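Local coordinates for DNA translocase coupling protein (Clostridium perfringens, PDB 6O1X), which probably acts as an ATP-binding, FtsK/SpoIIIE-type DNA translocase in plasmid conjugation, represented here by a portion of the protein bound to an ATP analogue, at residues A[40-45]-A[335-340]; A[135-140]-A[300-305]; A[141-146]-A[232-237]; A[296-301]-A[325-330]. All coordinates share one frame; numbering follows the deposited sequence.

How the interactions relate
All four contacts are largely buried, and all reach bound AGS, but they differ in chemistry. Interaction 4 is mainly sheet pairing, four backbone hydrogen bonds with apolar side chains packed beside them. Interaction 2 begins where that strand ends: the two share Gly300 and Arg301, and it joins two loops through one backbone bond and an aromatic ring, with Glu137 and Arg301 on its more open side. Interaction 3 sets the P-loop helix against strand 229-233, further along the same sheet, polar at the nucleotide and apolar behind. Interaction 1 is the outlier, tying a separate four-stranded sheet to strand 334-340, the neighbour of strand 326-331 in interaction 4.

Interaction 1. Residues A[40-45]-A[335-340]; sequences TRIDEI and TVQFQA. With AGS (phosphothiophosphoric acid-adenylate ester), chain E.
Gln337 reaches Thr40 with a fully stretched side chain: CG stands opposite the backbone N (chi1 -167°) and the chain stays extended through chi2, so the terminal amide is carried to the other segment. There Gln337 NE2 donates to the backbone O of Thr40 at 2.8 Å. The bond is short but bent, with an N-H...O angle of 132°, and the acceptor lies out of the amide plane of Gln337. Beside it, the CG1 branch of Ile42 comes within 3.4 Å of Gln337 NE2, the two side chains crossing at about a right angle. Thr40 adds a second point of contact: its methyl CG2 sits 3.4 Å from the backbone O of Thr335, and this methyl also faces the CG2 of Thr335 at 4.2 Å.

The evidence places a joint between two sheets here. Segment 40-45 leads into strand 42-48 of the four-stranded antiparallel sheet, whereas 335-340 belongs to the large mixed sheet that carries the nucleotide site. At the far end of the latter segment, AGS N6 donates to the backbone O of Ala340 at 3.0 Å, a nearly straight bond, consistent with recognition of the adenine amino group. Arg326 donates to OE1 of both Gln337 and Gln339.

With OE1 of Gln337 accepting from Arg326 and NE2 donating to Thr40, both ends of the buried amide are engaged, which fixes its flip. The two sheets are therefore joined by one amide-to-carbonyl hydrogen bond, with aliphatic carbons of Thr40 and Ile42 beside it.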
# COMPACT_ATOMS: atom_id res chain seq x y z
N THR A 40 8.41 -9.26 -5.82
CA THR A 40 8.72 -7.89 -6.23
C THR A 40 9.44 -7.85 -7.58
O THR A 40 9.43 -6.82 -8.23
CB THR A 40 9.56 -7.16 -5.15
OG1 THR A 40 10.89 -7.66 -5.16
CG2 THR A 40 8.98 -7.29 -3.76
N ARG A 41 10.07 -8.96 -7.99
CA ARG A 41 10.85 -9.17 -9.22
C ARG A 41 12.11 -8.26 -9.25
O ARG A 41 12.62 -7.92 -10.31
CB ARG A 41 10.00 -9.11 -10.50
CG ARG A 41 9.42 -10.48 -10.82
CD ARG A 41 8.34 -10.47 -11.89
NE ARG A 41 8.85 -10.79 -13.23
CZ ARG A 41 8.09 -11.13 -14.27
NH1 ARG A 41 6.77 -11.21 -14.13
NH2 ARG A 41 8.65 -11.38 -15.45
N ILE A 42 12.64 -7.97 -8.05
CA ILE A 42 13.84 -7.17 -7.78
C ILE A 42 14.95 -8.15 -7.37
O ILE A 42 14.93 -8.74 -6.29
CB ILE A 42 13.61 -6.07 -6.69
CG1 ILE A 42 12.65 -4.97 -7.17
CG2 ILE A 42 14.96 -5.48 -6.18
CD1 ILE A 42 12.14 -4.04 -6.00
N ASP A 43 15.91 -8.27 -8.26
CA ASP A 43 17.05 -9.15 -8.13
C ASP A 43 18.26 -8.42 -7.55
O ASP A 43 18.34 -7.19 -7.60
CB ASP A 43 17.37 -9.73 -9.51
CG ASP A 43 16.15 -10.35 -10.18
OD1 ASP A 43 15.35 -11.01 -9.47
OD2 ASP A 43 15.98 -10.16 -11.41
N GLU A 44 19.17 -9.19 -6.94
CA GLU A 44 20.40 -8.70 -6.38
C GLU A 44 21.51 -9.42 -7.15
O GLU A 44 21.63 -10.65 -7.03
CB GLU A 44 20.48 -8.95 -4.86
CG GLU A 44 21.58 -8.16 -4.19
CD GLU A 44 21.99 -8.60 -2.80
OE1 GLU A 44 21.39 -8.10 -1.82
OE2 GLU A 44 22.93 -9.42 -2.69
N ILE A 45 22.28 -8.67 -7.95
CA ILE A 45 23.36 -9.22 -8.77
C ILE A 45 24.73 -8.75 -8.28
O ILE A 45 25.11 -7.59 -8.46
CB ILE A 45 23.17 -8.97 -10.30
CG1 ILE A 45 21.71 -9.20 -10.77
CG2 ILE A 45 24.13 -9.84 -11.10
CD1 ILE A 45 21.39 -8.68 -12.24
N THR A 335 4.49 -10.25 -1.08
CA THR A 335 5.07 -8.90 -1.11
C THR A 335 5.34 -8.70 -2.61
O THR A 335 6.29 -9.27 -3.15
CB THR A 335 6.29 -8.72 -0.22
OG1 THR A 335 5.95 -9.12 1.11
CG2 THR A 335 6.79 -7.28 -0.20
N VAL A 336 4.40 -7.99 -3.28
CA VAL A 336 4.35 -7.81 -4.73
C VAL A 336 4.56 -6.35 -5.15
O VAL A 336 3.99 -5.45 -4.55
CB VAL A 336 3.01 -8.42 -5.28
CG1 VAL A 336 2.95 -8.38 -6.79
CG2 VAL A 336 2.82 -9.86 -4.81
N GLN A 337 5.36 -6.12 -6.20
CA GLN A 337 5.56 -4.76 -6.71
C GLN A 337 4.38 -4.41 -7.64
O GLN A 337 3.96 -5.26 -8.44
CB GLN A 337 6.91 -4.64 -7.43
CG GLN A 337 7.34 -3.21 -7.70
CD GLN A 337 8.67 -3.06 -8.43
OE1 GLN A 337 8.90 -2.05 -9.09
NE2 GLN A 337 9.57 -4.05 -8.33
N PHE A 338 3.83 -3.17 -7.52
CA PHE A 338 2.72 -2.70 -8.37
C PHE A 338 2.75 -1.20 -8.57
O PHE A 338 3.29 -0.46 -7.73
CB PHE A 338 1.34 -3.17 -7.85
CG PHE A 338 0.78 -2.37 -6.69
CD1 PHE A 338 1.19 -2.62 -5.38
CD2 PHE A 338 -0.18 -1.39 -6.91
CE1 PHE A 338 0.68 -1.88 -4.32
CE2 PHE A 338 -0.69 -0.65 -5.84
CZ PHE A 338 -0.26 -0.90 -4.56
N GLN A 339 2.20 -0.75 -9.69
CA GLN A 339 2.07 0.65 -9.99
C GLN A 339 0.64 1.08 -9.67
O GLN A 339 -0.30 0.71 -10.37
CB GLN A 339 2.46 0.96 -11.45
CG GLN A 339 2.37 2.47 -11.84
CD GLN A 339 3.30 3.37 -11.07
OE1 GLN A 339 4.33 2.95 -10.52
NE2 GLN A 339 2.96 4.66 -11.02
N ALA A 340 0.49 1.87 -8.61
CA ALA A 340 -0.80 2.37 -8.14
C ALA A 340 -1.45 3.26 -9.17
O ALA A 340 -0.75 4.06 -9.80
CB ALA A 340 -0.63 3.14 -6.84
PG AGS E . 1.12 12.12 0.52
S1G AGS E . 1.86 13.82 0.12
O2G AGS E . 0.07 12.14 1.72
O3G AGS E . 1.99 10.89 0.98
PB AGS E . -0.87 12.07 -1.65
O1B AGS E . -1.74 13.10 -1.02
O2B AGS E . -1.58 10.81 -2.03
O3B AGS E . 0.36 11.59 -0.75
PA AGS E . -0.04 13.96 -3.79
O1A AGS E . -0.79 13.86 -5.06
O2A AGS E . -0.39 15.11 -2.83
O3A AGS E . -0.13 12.60 -2.96
O5' AGS E . 1.50 14.13 -4.14
C5' AGS E . 2.25 13.04 -4.71
C4' AGS E . 2.94 13.44 -6.00
O4' AGS E . 3.24 12.26 -6.76
C3' AGS E . 2.18 14.36 -6.96
O3' AGS E . 3.07 15.24 -7.67
C2' AGS E . 1.43 13.38 -7.87
O2' AGS E . 1.29 13.86 -9.20
C1' AGS E . 2.34 12.13 -7.85
N9 AGS E . 1.62 10.87 -7.72
C8 AGS E . 0.93 10.40 -6.62
N7 AGS E . 0.42 9.21 -6.78
C5 AGS E . 0.78 8.86 -8.07
C6 AGS E . 0.50 7.74 -8.88
N6 AGS E . -0.25 6.71 -8.48
N1 AGS E . 0.98 7.73 -10.15
C2 AGS E . 1.70 8.78 -10.57
N3 AGS E . 2.03 9.89 -9.91
C4 AGS E . 1.53 9.88 -8.66

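Interaction 2. Residues A[135-140]-A[300-305]; sequences AGETGS and GRFADS. With AGS (phosphothiophosphoric acid-adenylate ester), chain E.
Ala135 and Gly136, at the start of the P-loop (Walker A) that follows strand 131-135, meet Gly300 and Phe302 of the loop after strand 296-299. One backbone hydrogen bond spans the contact: Gly300 N donates to Ala135 O at 2.8 Å, nearly straight at 169°, and extends the pairing of the two parallel strands to their ends.

Apolar contact comes from the ring of Phe302. The CB of Ala135 lies 4.1 Å from Phe302 CE2, while Phe302 CZ approaches the CA of Gly136 at 3.7 Å. Further round the ring, CG of Glu137 is 3.5 Å from Phe302 CE1, so the aliphatic part of the glutamate packs against the ring obliquely while its carboxylate plane is turned 33° from it.

Charge is dealt with by an outside partner. Arg280 forms salt bridges with both Glu137 OE2 and Asp304 OD1, whose charged oxygens are not in contact with each other, and so bridges the two segments.

Within the P-loop a type II turn runs from Glu137 to Ser140. It lies at the terminal phosphate, with Gly139 N 3.1 Å from AGS S1G. The turn carbonyl, Glu137 O, is gripped twice: by Ser140 N, and by Ser140 OG, which donates at 2.7 Å in the carbonyl plane.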
# COMPACT_ATOMS: atom_id res chain seq x y z
N ALA A 135 1.22 2.82 3.77
CA ALA A 135 2.38 3.51 4.31
C ALA A 135 3.20 4.14 3.24
O ALA A 135 3.49 3.53 2.21
CB ALA A 135 3.24 2.56 5.12
N GLY A 136 3.60 5.37 3.50
CA GLY A 136 4.43 6.12 2.58
C GLY A 136 4.71 7.51 3.10
O GLY A 136 3.85 8.12 3.73
N GLU A 137 5.92 8.02 2.79
CA GLU A 137 6.43 9.35 3.10
C GLU A 137 5.68 10.42 2.31
O GLU A 137 4.93 10.08 1.39
CB GLU A 137 7.90 9.42 2.65
CG GLU A 137 8.82 8.43 3.33
CD GLU A 137 9.52 8.99 4.56
OE1 GLU A 137 8.89 9.77 5.30
OE2 GLU A 137 10.70 8.63 4.77
N THR A 138 5.98 11.73 2.57
CA THR A 138 5.40 12.84 1.82
C THR A 138 5.75 12.71 0.36
O THR A 138 6.90 12.41 0.03
CB THR A 138 5.87 14.20 2.38
OG1 THR A 138 5.19 14.41 3.62
CG2 THR A 138 5.54 15.38 1.46
N GLY A 139 4.75 12.93 -0.50
CA GLY A 139 4.89 12.91 -1.96
C GLY A 139 4.91 11.53 -2.59
O GLY A 139 5.14 11.43 -3.79
N SER A 140 4.68 10.47 -1.80
CA SER A 140 4.67 9.11 -2.35
C SER A 140 3.39 8.77 -3.12
O SER A 140 3.45 8.01 -4.09
CB SER A 140 4.91 8.08 -1.25
OG SER A 140 3.92 8.16 -0.23
N GLY A 300 5.05 2.30 0.25
CA GLY A 300 5.89 3.11 -0.62
C GLY A 300 7.36 2.88 -0.30
O GLY A 300 7.70 2.11 0.61
N ARG A 301 8.26 3.56 -1.04
CA ARG A 301 9.69 3.39 -0.81
C ARG A 301 10.14 4.08 0.46
O ARG A 301 9.88 5.27 0.64
CB ARG A 301 10.51 3.89 -2.03
CG ARG A 301 12.02 3.64 -1.92
CD ARG A 301 12.78 4.30 -3.05
NE ARG A 301 12.72 5.76 -2.96
CZ ARG A 301 13.65 6.52 -2.38
NH1 ARG A 301 14.74 5.97 -1.85
NH2 ARG A 301 13.49 7.84 -2.33
N PHE A 302 10.82 3.32 1.34
CA PHE A 302 11.43 3.85 2.56
C PHE A 302 12.94 3.65 2.48
O PHE A 302 13.40 2.63 1.96
CB PHE A 302 10.84 3.19 3.81
CG PHE A 302 9.49 3.75 4.19
CD1 PHE A 302 9.39 4.97 4.86
CD2 PHE A 302 8.32 3.09 3.86
CE1 PHE A 302 8.14 5.50 5.19
CE2 PHE A 302 7.08 3.61 4.19
CZ PHE A 302 6.99 4.82 4.85
N ALA A 303 13.72 4.62 2.95
CA ALA A 303 15.18 4.51 2.93
C ALA A 303 15.69 3.64 4.08
O ALA A 303 16.75 3.03 3.97
CB ALA A 303 15.83 5.89 2.97
N ASP A 304 14.95 3.59 5.20
CA ASP A 304 15.35 2.79 6.36
C ASP A 304 14.62 1.47 6.42
O ASP A 304 13.39 1.45 6.52
CB ASP A 304 15.26 3.56 7.71
CG ASP A 304 14.33 4.76 7.79
OD1 ASP A 304 13.35 4.83 7.00
OD2 ASP A 304 14.57 5.64 8.65
N SER A 305 15.37 0.35 6.37
CA SER A 305 14.83 -1.01 6.45
C SER A 305 14.02 -1.27 7.75
O SER A 305 13.21 -2.19 7.80
CB SER A 305 15.95 -2.03 6.25
OG SER A 305 16.99 -1.87 7.20
PG AGS E . 1.12 12.12 0.52
S1G AGS E . 1.86 13.82 0.12
O2G AGS E . 0.07 12.14 1.72
O3G AGS E . 1.99 10.89 0.98
PB AGS E . -0.87 12.07 -1.65
O1B AGS E . -1.74 13.10 -1.02
O2B AGS E . -1.58 10.81 -2.03
O3B AGS E . 0.36 11.59 -0.75
PA AGS E . -0.04 13.96 -3.79
O1A AGS E . -0.79 13.86 -5.06
O2A AGS E . -0.39 15.11 -2.83
O3A AGS E . -0.13 12.60 -2.96
O5' AGS E . 1.50 14.13 -4.14
C5' AGS E . 2.25 13.04 -4.71
C4' AGS E . 2.94 13.44 -6.00
O4' AGS E . 3.24 12.26 -6.76
C3' AGS E . 2.18 14.36 -6.96
O3' AGS E . 3.07 15.24 -7.67
C2' AGS E . 1.43 13.38 -7.87
O2' AGS E . 1.29 13.86 -9.20
C1' AGS E . 2.34 12.13 -7.85
N9 AGS E . 1.62 10.87 -7.72
C8 AGS E . 0.93 10.40 -6.62
N7 AGS E . 0.42 9.21 -6.78
C5 AGS E . 0.78 8.86 -8.07
C6 AGS E . 0.50 7.74 -8.88
N6 AGS E . -0.25 6.71 -8.48
N1 AGS E . 0.98 7.73 -10.15
C2 AGS E . 1.70 8.78 -10.57
N3 AGS E . 2.03 9.89 -9.91
C4 AGS E . 1.53 9.88 -8.66

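Interaction 3. Residues A[141-146]-A[232-237]; sequences GKSVIL and VIDELA. With AGS (phosphothiophosphoric acid-adenylate ester), chain E.
The P-loop (Walker A) of the nucleotide pocket here faces a strand end whose sequence, apolar residues followed by Asp234 and Glu235, fits a Walker B motif. Between the segments Ser143 OG stands 3.4 Å from Asp234 OD1, at best a weak hydrogen bond, and Glu170 is a further weak partner of the serine. Ser143 CB points toward the strand, and OG lies beside the backbone N (chi1 -79°), a setting that brings it between the aspartate and the phosphates. Asp234 has other acids close by, Glu170 near its OD1 and Asp164 near its OD2.

Lys142 bends at chi2 and chi4, folding back so that Lys142 NZ donates to Ser143 OG at 2.9 Å. Lys142 NZ also lies 3.1 Å from AGS O2G, so the amino group is placed at the terminal, thio-substituted phosphate. The beta phosphate is approached by the backbone: Val144 N donates to AGS O2B at 2.7 Å, with Ser143 N as a second donor, both weak by angle.

Behind these polar groups the contact is apolar. Leu146 CB rests 4.0 Å from Val232 CG1, packing helix 142-155 against strand 229-233. Beyond the strand, Glu235 OE2 accepts from Ala237 N at 2.8 Å, capping the following helix.

Lys142 and the amides at the helix start would offset the phosphate charge; Asp234 stands across from them, its OD1 5.0 Å from Lys142 NZ. The placing of Ser143 and Asp234 beside the phosphates is consistent with the Walker A serine and Walker B aspartate that flank the magnesium in P-loop ATPases; none is modelled here.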
# COMPACT_ATOMS: atom_id res chain seq x y z
N GLY A 141 2.25 9.30 -2.66
CA GLY A 141 0.95 9.01 -3.25
C GLY A 141 0.22 7.92 -2.50
O GLY A 141 -0.66 7.27 -3.05
N LYS A 142 0.58 7.72 -1.21
CA LYS A 142 -0.04 6.72 -0.34
C LYS A 142 -1.49 7.07 0.05
O LYS A 142 -2.24 6.18 0.43
CB LYS A 142 0.84 6.43 0.90
CG LYS A 142 0.89 7.55 1.94
CD LYS A 142 -0.10 7.31 3.10
CE LYS A 142 -0.06 8.40 4.17
NZ LYS A 142 -0.35 9.77 3.61
N SER A 143 -1.88 8.36 -0.06
CA SER A 143 -3.22 8.84 0.25
C SER A 143 -4.07 8.81 -0.99
O SER A 143 -5.29 8.75 -0.87
CB SER A 143 -3.18 10.26 0.80
OG SER A 143 -2.81 10.28 2.16
N VAL A 144 -3.45 8.87 -2.18
CA VAL A 144 -4.12 8.81 -3.49
C VAL A 144 -4.79 7.41 -3.55
O VAL A 144 -5.96 7.31 -3.93
CB VAL A 144 -3.09 9.05 -4.65
CG1 VAL A 144 -3.51 8.40 -5.96
CG2 VAL A 144 -2.83 10.54 -4.86
N ILE A 145 -4.08 6.36 -3.07
CA ILE A 145 -4.56 4.97 -3.00
C ILE A 145 -5.82 4.87 -2.14
O ILE A 145 -6.79 4.27 -2.56
CB ILE A 145 -3.45 3.98 -2.55
CG1 ILE A 145 -2.23 4.09 -3.48
CG2 ILE A 145 -3.99 2.51 -2.51
CD1 ILE A 145 -1.01 3.46 -2.95
N LEU A 146 -5.80 5.50 -0.98
CA LEU A 146 -6.96 5.48 -0.08
C LEU A 146 -8.17 6.20 -0.69
O LEU A 146 -9.27 5.66 -0.64
CB LEU A 146 -6.61 6.00 1.31
CG LEU A 146 -5.50 5.22 2.02
CD1 LEU A 146 -5.22 5.81 3.36
CD2 LEU A 146 -5.86 3.77 2.19
N VAL A 232 -11.94 6.10 6.42
CA VAL A 232 -10.62 6.46 5.94
C VAL A 232 -9.94 7.29 6.99
O VAL A 232 -10.39 8.38 7.30
CB VAL A 232 -10.63 7.16 4.53
CG1 VAL A 232 -9.21 7.38 4.03
CG2 VAL A 232 -11.42 6.36 3.51
N ILE A 233 -8.88 6.76 7.57
CA ILE A 233 -8.08 7.45 8.57
C ILE A 233 -6.88 7.95 7.81
O ILE A 233 -6.07 7.14 7.36
CB ILE A 233 -7.68 6.51 9.74
CG1 ILE A 233 -8.97 5.95 10.41
CG2 ILE A 233 -6.75 7.25 10.76
CD1 ILE A 233 -8.80 4.73 11.24
N ASP A 234 -6.79 9.26 7.60
CA ASP A 234 -5.72 9.85 6.83
C ASP A 234 -4.35 9.66 7.49
O ASP A 234 -3.38 9.37 6.78
CB ASP A 234 -6.00 11.35 6.56
CG ASP A 234 -4.99 11.95 5.60
OD1 ASP A 234 -4.97 11.53 4.41
OD2 ASP A 234 -4.18 12.81 6.05
N GLU A 235 -4.26 9.82 8.81
CA GLU A 235 -2.99 9.65 9.51
C GLU A 235 -3.16 8.95 10.83
O GLU A 235 -3.68 9.55 11.80
CB GLU A 235 -2.20 10.98 9.63
CG GLU A 235 -0.86 10.84 10.38
CD GLU A 235 0.10 9.75 9.92
OE1 GLU A 235 0.52 9.78 8.74
OE2 GLU A 235 0.41 8.86 10.74
N LEU A 236 -2.68 7.71 10.89
CA LEU A 236 -2.77 6.87 12.08
C LEU A 236 -2.11 7.52 13.31
O LEU A 236 -2.66 7.37 14.42
CB LEU A 236 -2.18 5.47 11.83
CG LEU A 236 -2.42 4.41 12.92
CD1 LEU A 236 -3.91 4.32 13.35
CD2 LEU A 236 -1.78 3.06 12.56
N ALA A 237 -0.97 8.25 13.11
CA ALA A 237 -0.25 8.89 14.23
C ALA A 237 -1.10 9.94 14.99
O ALA A 237 -0.99 10.04 16.21
CB ALA A 237 1.10 9.44 13.79
PG AGS E . 1.12 12.12 0.52
S1G AGS E . 1.86 13.82 0.12
O2G AGS E . 0.07 12.14 1.72
O3G AGS E . 1.99 10.89 0.98
PB AGS E . -0.87 12.07 -1.65
O1B AGS E . -1.74 13.10 -1.02
O2B AGS E . -1.58 10.81 -2.03
O3B AGS E . 0.36 11.59 -0.75
PA AGS E . -0.04 13.96 -3.79
O1A AGS E . -0.79 13.86 -5.06
O2A AGS E . -0.39 15.11 -2.83
O3A AGS E . -0.13 12.60 -2.96
O5' AGS E . 1.50 14.13 -4.14
C5' AGS E . 2.25 13.04 -4.71
C4' AGS E . 2.94 13.44 -6.00
O4' AGS E . 3.24 12.26 -6.76
C3' AGS E . 2.18 14.36 -6.96
O3' AGS E . 3.07 15.24 -7.67
C2' AGS E . 1.43 13.38 -7.87
O2' AGS E . 1.29 13.86 -9.20
C1' AGS E . 2.34 12.13 -7.85
N9 AGS E . 1.62 10.87 -7.72
C8 AGS E . 0.93 10.40 -6.62
N7 AGS E . 0.42 9.21 -6.78
C5 AGS E . 0.78 8.86 -8.07
C6 AGS E . 0.50 7.74 -8.88
N6 AGS E . -0.25 6.71 -8.48
N1 AGS E . 0.98 7.73 -10.15
C2 AGS E . 1.70 8.78 -10.57
N3 AGS E . 2.03 9.89 -9.91
C4 AGS E . 1.53 9.88 -8.66

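Interaction 4. Residues A[296-301]-A[325-330]; sequences VRICGR and GRFLFK. With AGS (phosphothiophosphoric acid-adenylate ester), chain E.
Lys330 and Arg297 bury the most surface here, and they form an antiparallel hydrogen-bonded pair. Arg297 N donates to Lys330 O at 3.0 Å and Lys330 N returns to Arg297 O at 2.8 Å, both close to straight. Their side chains lie side by side and point the same way, with Arg297 CG 3.9 Å from Lys330 CD. The charged ends do not touch, Arg297 NH1 and Lys330 NZ being 5.4 Å apart, and each has its own acceptor, Val311 O and Gly332 O respectively. Two residues along, Cys299 and Leu328 repeat the two-bond pattern, their amides donating to each other's carbonyls at 2.8 Å, while Ile298 and Phe329 form the non-hydrogen-bonded pair between.

Phe327, third in buried surface, works on the other face. Its CG lies beside the backbone N (chi1 -74°), which turns the ring toward the end of the opposing strand. Phe327 CD2 comes 3.3 Å from Gly300 N. Ile298 CG2 packs against the same ring, 3.7 Å from Phe327 CD2. The ring also meets Lys142 and Ile145, so it lies between the sheet and the start of helix 142-155.

On that face CE1 of Phe329 meets CG1 of Val296 at 3.7 Å. The two strands run 161° apart in direction. This is the place in the mixed sheet where the antiparallel strands give way to the parallel core of a P-loop NTPase, strand 296-299 pairing antiparallel with 326-331 and parallel with 131-135.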
# COMPACT_ATOMS: atom_id res chain seq x y z
N VAL A 296 -3.99 -6.25 4.88
CA VAL A 296 -3.41 -5.63 3.69
C VAL A 296 -2.46 -4.49 4.06
O VAL A 296 -2.78 -3.62 4.87
CB VAL A 296 -4.51 -5.20 2.67
CG1 VAL A 296 -3.93 -4.37 1.52
CG2 VAL A 296 -5.29 -6.41 2.14
N ARG A 297 -1.28 -4.54 3.45
CA ARG A 297 -0.24 -3.52 3.60
C ARG A 297 0.19 -3.06 2.22
O ARG A 297 0.56 -3.86 1.37
CB ARG A 297 1.01 -4.03 4.35
CG ARG A 297 0.71 -4.95 5.50
CD ARG A 297 0.43 -4.24 6.81
NE ARG A 297 -0.06 -5.22 7.77
CZ ARG A 297 0.66 -6.23 8.25
NH1 ARG A 297 1.95 -6.35 7.92
NH2 ARG A 297 0.11 -7.12 9.05
N ILE A 298 0.05 -1.77 2.00
CA ILE A 298 0.50 -1.09 0.81
C ILE A 298 1.65 -0.19 1.29
O ILE A 298 1.49 0.54 2.28
CB ILE A 298 -0.64 -0.37 0.05
CG1 ILE A 298 -1.61 -1.43 -0.56
CG2 ILE A 298 -0.03 0.51 -1.04
CD1 ILE A 298 -2.99 -0.92 -0.88
N CYS A 299 2.85 -0.35 0.67
CA CYS A 299 4.04 0.34 1.18
C CYS A 299 4.84 1.00 0.09
O CYS A 299 5.26 0.34 -0.85
CB CYS A 299 4.90 -0.61 2.02
SG CYS A 299 6.11 0.22 3.11
N GLY A 300 5.05 2.30 0.25
CA GLY A 300 5.89 3.11 -0.62
C GLY A 300 7.36 2.88 -0.30
O GLY A 300 7.70 2.11 0.61
N ARG A 301 8.26 3.56 -1.04
CA ARG A 301 9.69 3.39 -0.81
C ARG A 301 10.14 4.08 0.46
O ARG A 301 9.88 5.27 0.64
CB ARG A 301 10.51 3.89 -2.03
CG ARG A 301 12.02 3.64 -1.92
CD ARG A 301 12.78 4.30 -3.05
NE ARG A 301 12.72 5.76 -2.96
CZ ARG A 301 13.65 6.52 -2.38
NH1 ARG A 301 14.74 5.97 -1.85
NH2 ARG A 301 13.49 7.84 -2.33
N GLY A 325 4.39 6.56 -7.54
CA GLY A 325 3.22 5.69 -7.64
C GLY A 325 3.57 4.22 -7.55
O GLY A 325 2.69 3.38 -7.64
N ARG A 326 4.88 3.90 -7.42
CA ARG A 326 5.34 2.52 -7.31
C ARG A 326 5.34 2.08 -5.87
O ARG A 326 5.97 2.70 -5.02
CB ARG A 326 6.71 2.30 -7.96
CG ARG A 326 7.01 0.83 -8.24
CD ARG A 326 6.15 0.23 -9.35
NE ARG A 326 6.34 0.91 -10.64
CZ ARG A 326 7.32 0.65 -11.49
NH1 ARG A 326 8.24 -0.26 -11.19
NH2 ARG A 326 7.42 1.31 -12.63
N PHE A 327 4.63 0.98 -5.60
CA PHE A 327 4.43 0.49 -4.25
C PHE A 327 4.61 -1.00 -4.15
O PHE A 327 4.65 -1.71 -5.16
CB PHE A 327 2.97 0.83 -3.77
CG PHE A 327 2.73 2.28 -3.41
CD1 PHE A 327 2.43 3.22 -4.38
CD2 PHE A 327 2.74 2.69 -2.08
CE1 PHE A 327 2.25 4.57 -4.05
CE2 PHE A 327 2.55 4.02 -1.74
CZ PHE A 327 2.32 4.96 -2.73
N LEU A 328 4.65 -1.46 -2.90
CA LEU A 328 4.64 -2.87 -2.57
C LEU A 328 3.27 -3.21 -1.97
O LEU A 328 2.67 -2.41 -1.23
CB LEU A 328 5.78 -3.21 -1.62
CG LEU A 328 7.21 -3.23 -2.19
CD1 LEU A 328 8.18 -3.68 -1.11
CD2 LEU A 328 7.36 -4.19 -3.35
N PHE A 329 2.81 -4.41 -2.27
CA PHE A 329 1.54 -4.96 -1.81
C PHE A 329 1.80 -6.20 -1.04
O PHE A 329 2.38 -7.14 -1.58
CB PHE A 329 0.61 -5.28 -2.99
CG PHE A 329 -0.69 -5.96 -2.59
CD1 PHE A 329 -1.74 -5.22 -2.05
CD2 PHE A 329 -0.86 -7.33 -2.77
CE1 PHE A 329 -2.94 -5.85 -1.68
CE2 PHE A 329 -2.07 -7.95 -2.43
CZ PHE A 329 -3.10 -7.21 -1.87
N LYS A 330 1.32 -6.25 0.20
CA LYS A 330 1.45 -7.43 1.03
C LYS A 330 0.12 -7.93 1.58
O LYS A 330 -0.63 -7.17 2.20
CB LYS A 330 2.49 -7.23 2.16
CG LYS A 330 2.72 -8.48 3.00
CD LYS A 330 2.69 -8.21 4.48
CE LYS A 330 2.81 -9.49 5.29
NZ LYS A 330 3.98 -10.31 4.86
PG AGS E . 1.12 12.12 0.52
S1G AGS E . 1.86 13.82 0.12
O2G AGS E . 0.07 12.14 1.72
O3G AGS E . 1.99 10.89 0.98
PB AGS E . -0.87 12.07 -1.65
O1B AGS E . -1.74 13.10 -1.02
O2B AGS E . -1.58 10.81 -2.03
O3B AGS E . 0.36 11.59 -0.75
PA AGS E . -0.04 13.96 -3.79
O1A AGS E . -0.79 13.86 -5.06
O2A AGS E . -0.39 15.11 -2.83
O3A AGS E . -0.13 12.60 -2.96
O5' AGS E . 1.50 14.13 -4.14
C5' AGS E . 2.25 13.04 -4.71
C4' AGS E . 2.94 13.44 -6.00
O4' AGS E . 3.24 12.26 -6.76
C3' AGS E . 2.18 14.36 -6.96
O3' AGS E . 3.07 15.24 -7.67
C2' AGS E . 1.43 13.38 -7.87
O2' AGS E . 1.29 13.86 -9.20
C1' AGS E . 2.34 12.13 -7.85
N9 AGS E . 1.62 10.87 -7.72
C8 AGS E . 0.93 10.40 -6.62
N7 AGS E . 0.42 9.21 -6.78
C5 AGS E . 0.78 8.86 -8.07
C6 AGS E . 0.50 7.74 -8.88
N6 AGS E . -0.25 6.71 -8.48
N1 AGS E . 0.98 7.73 -10.15
C2 AGS E . 1.70 8.78 -10.57
N3 AGS E . 2.03 9.89 -9.91
C4 AGS E . 1.53 9.88 -8.66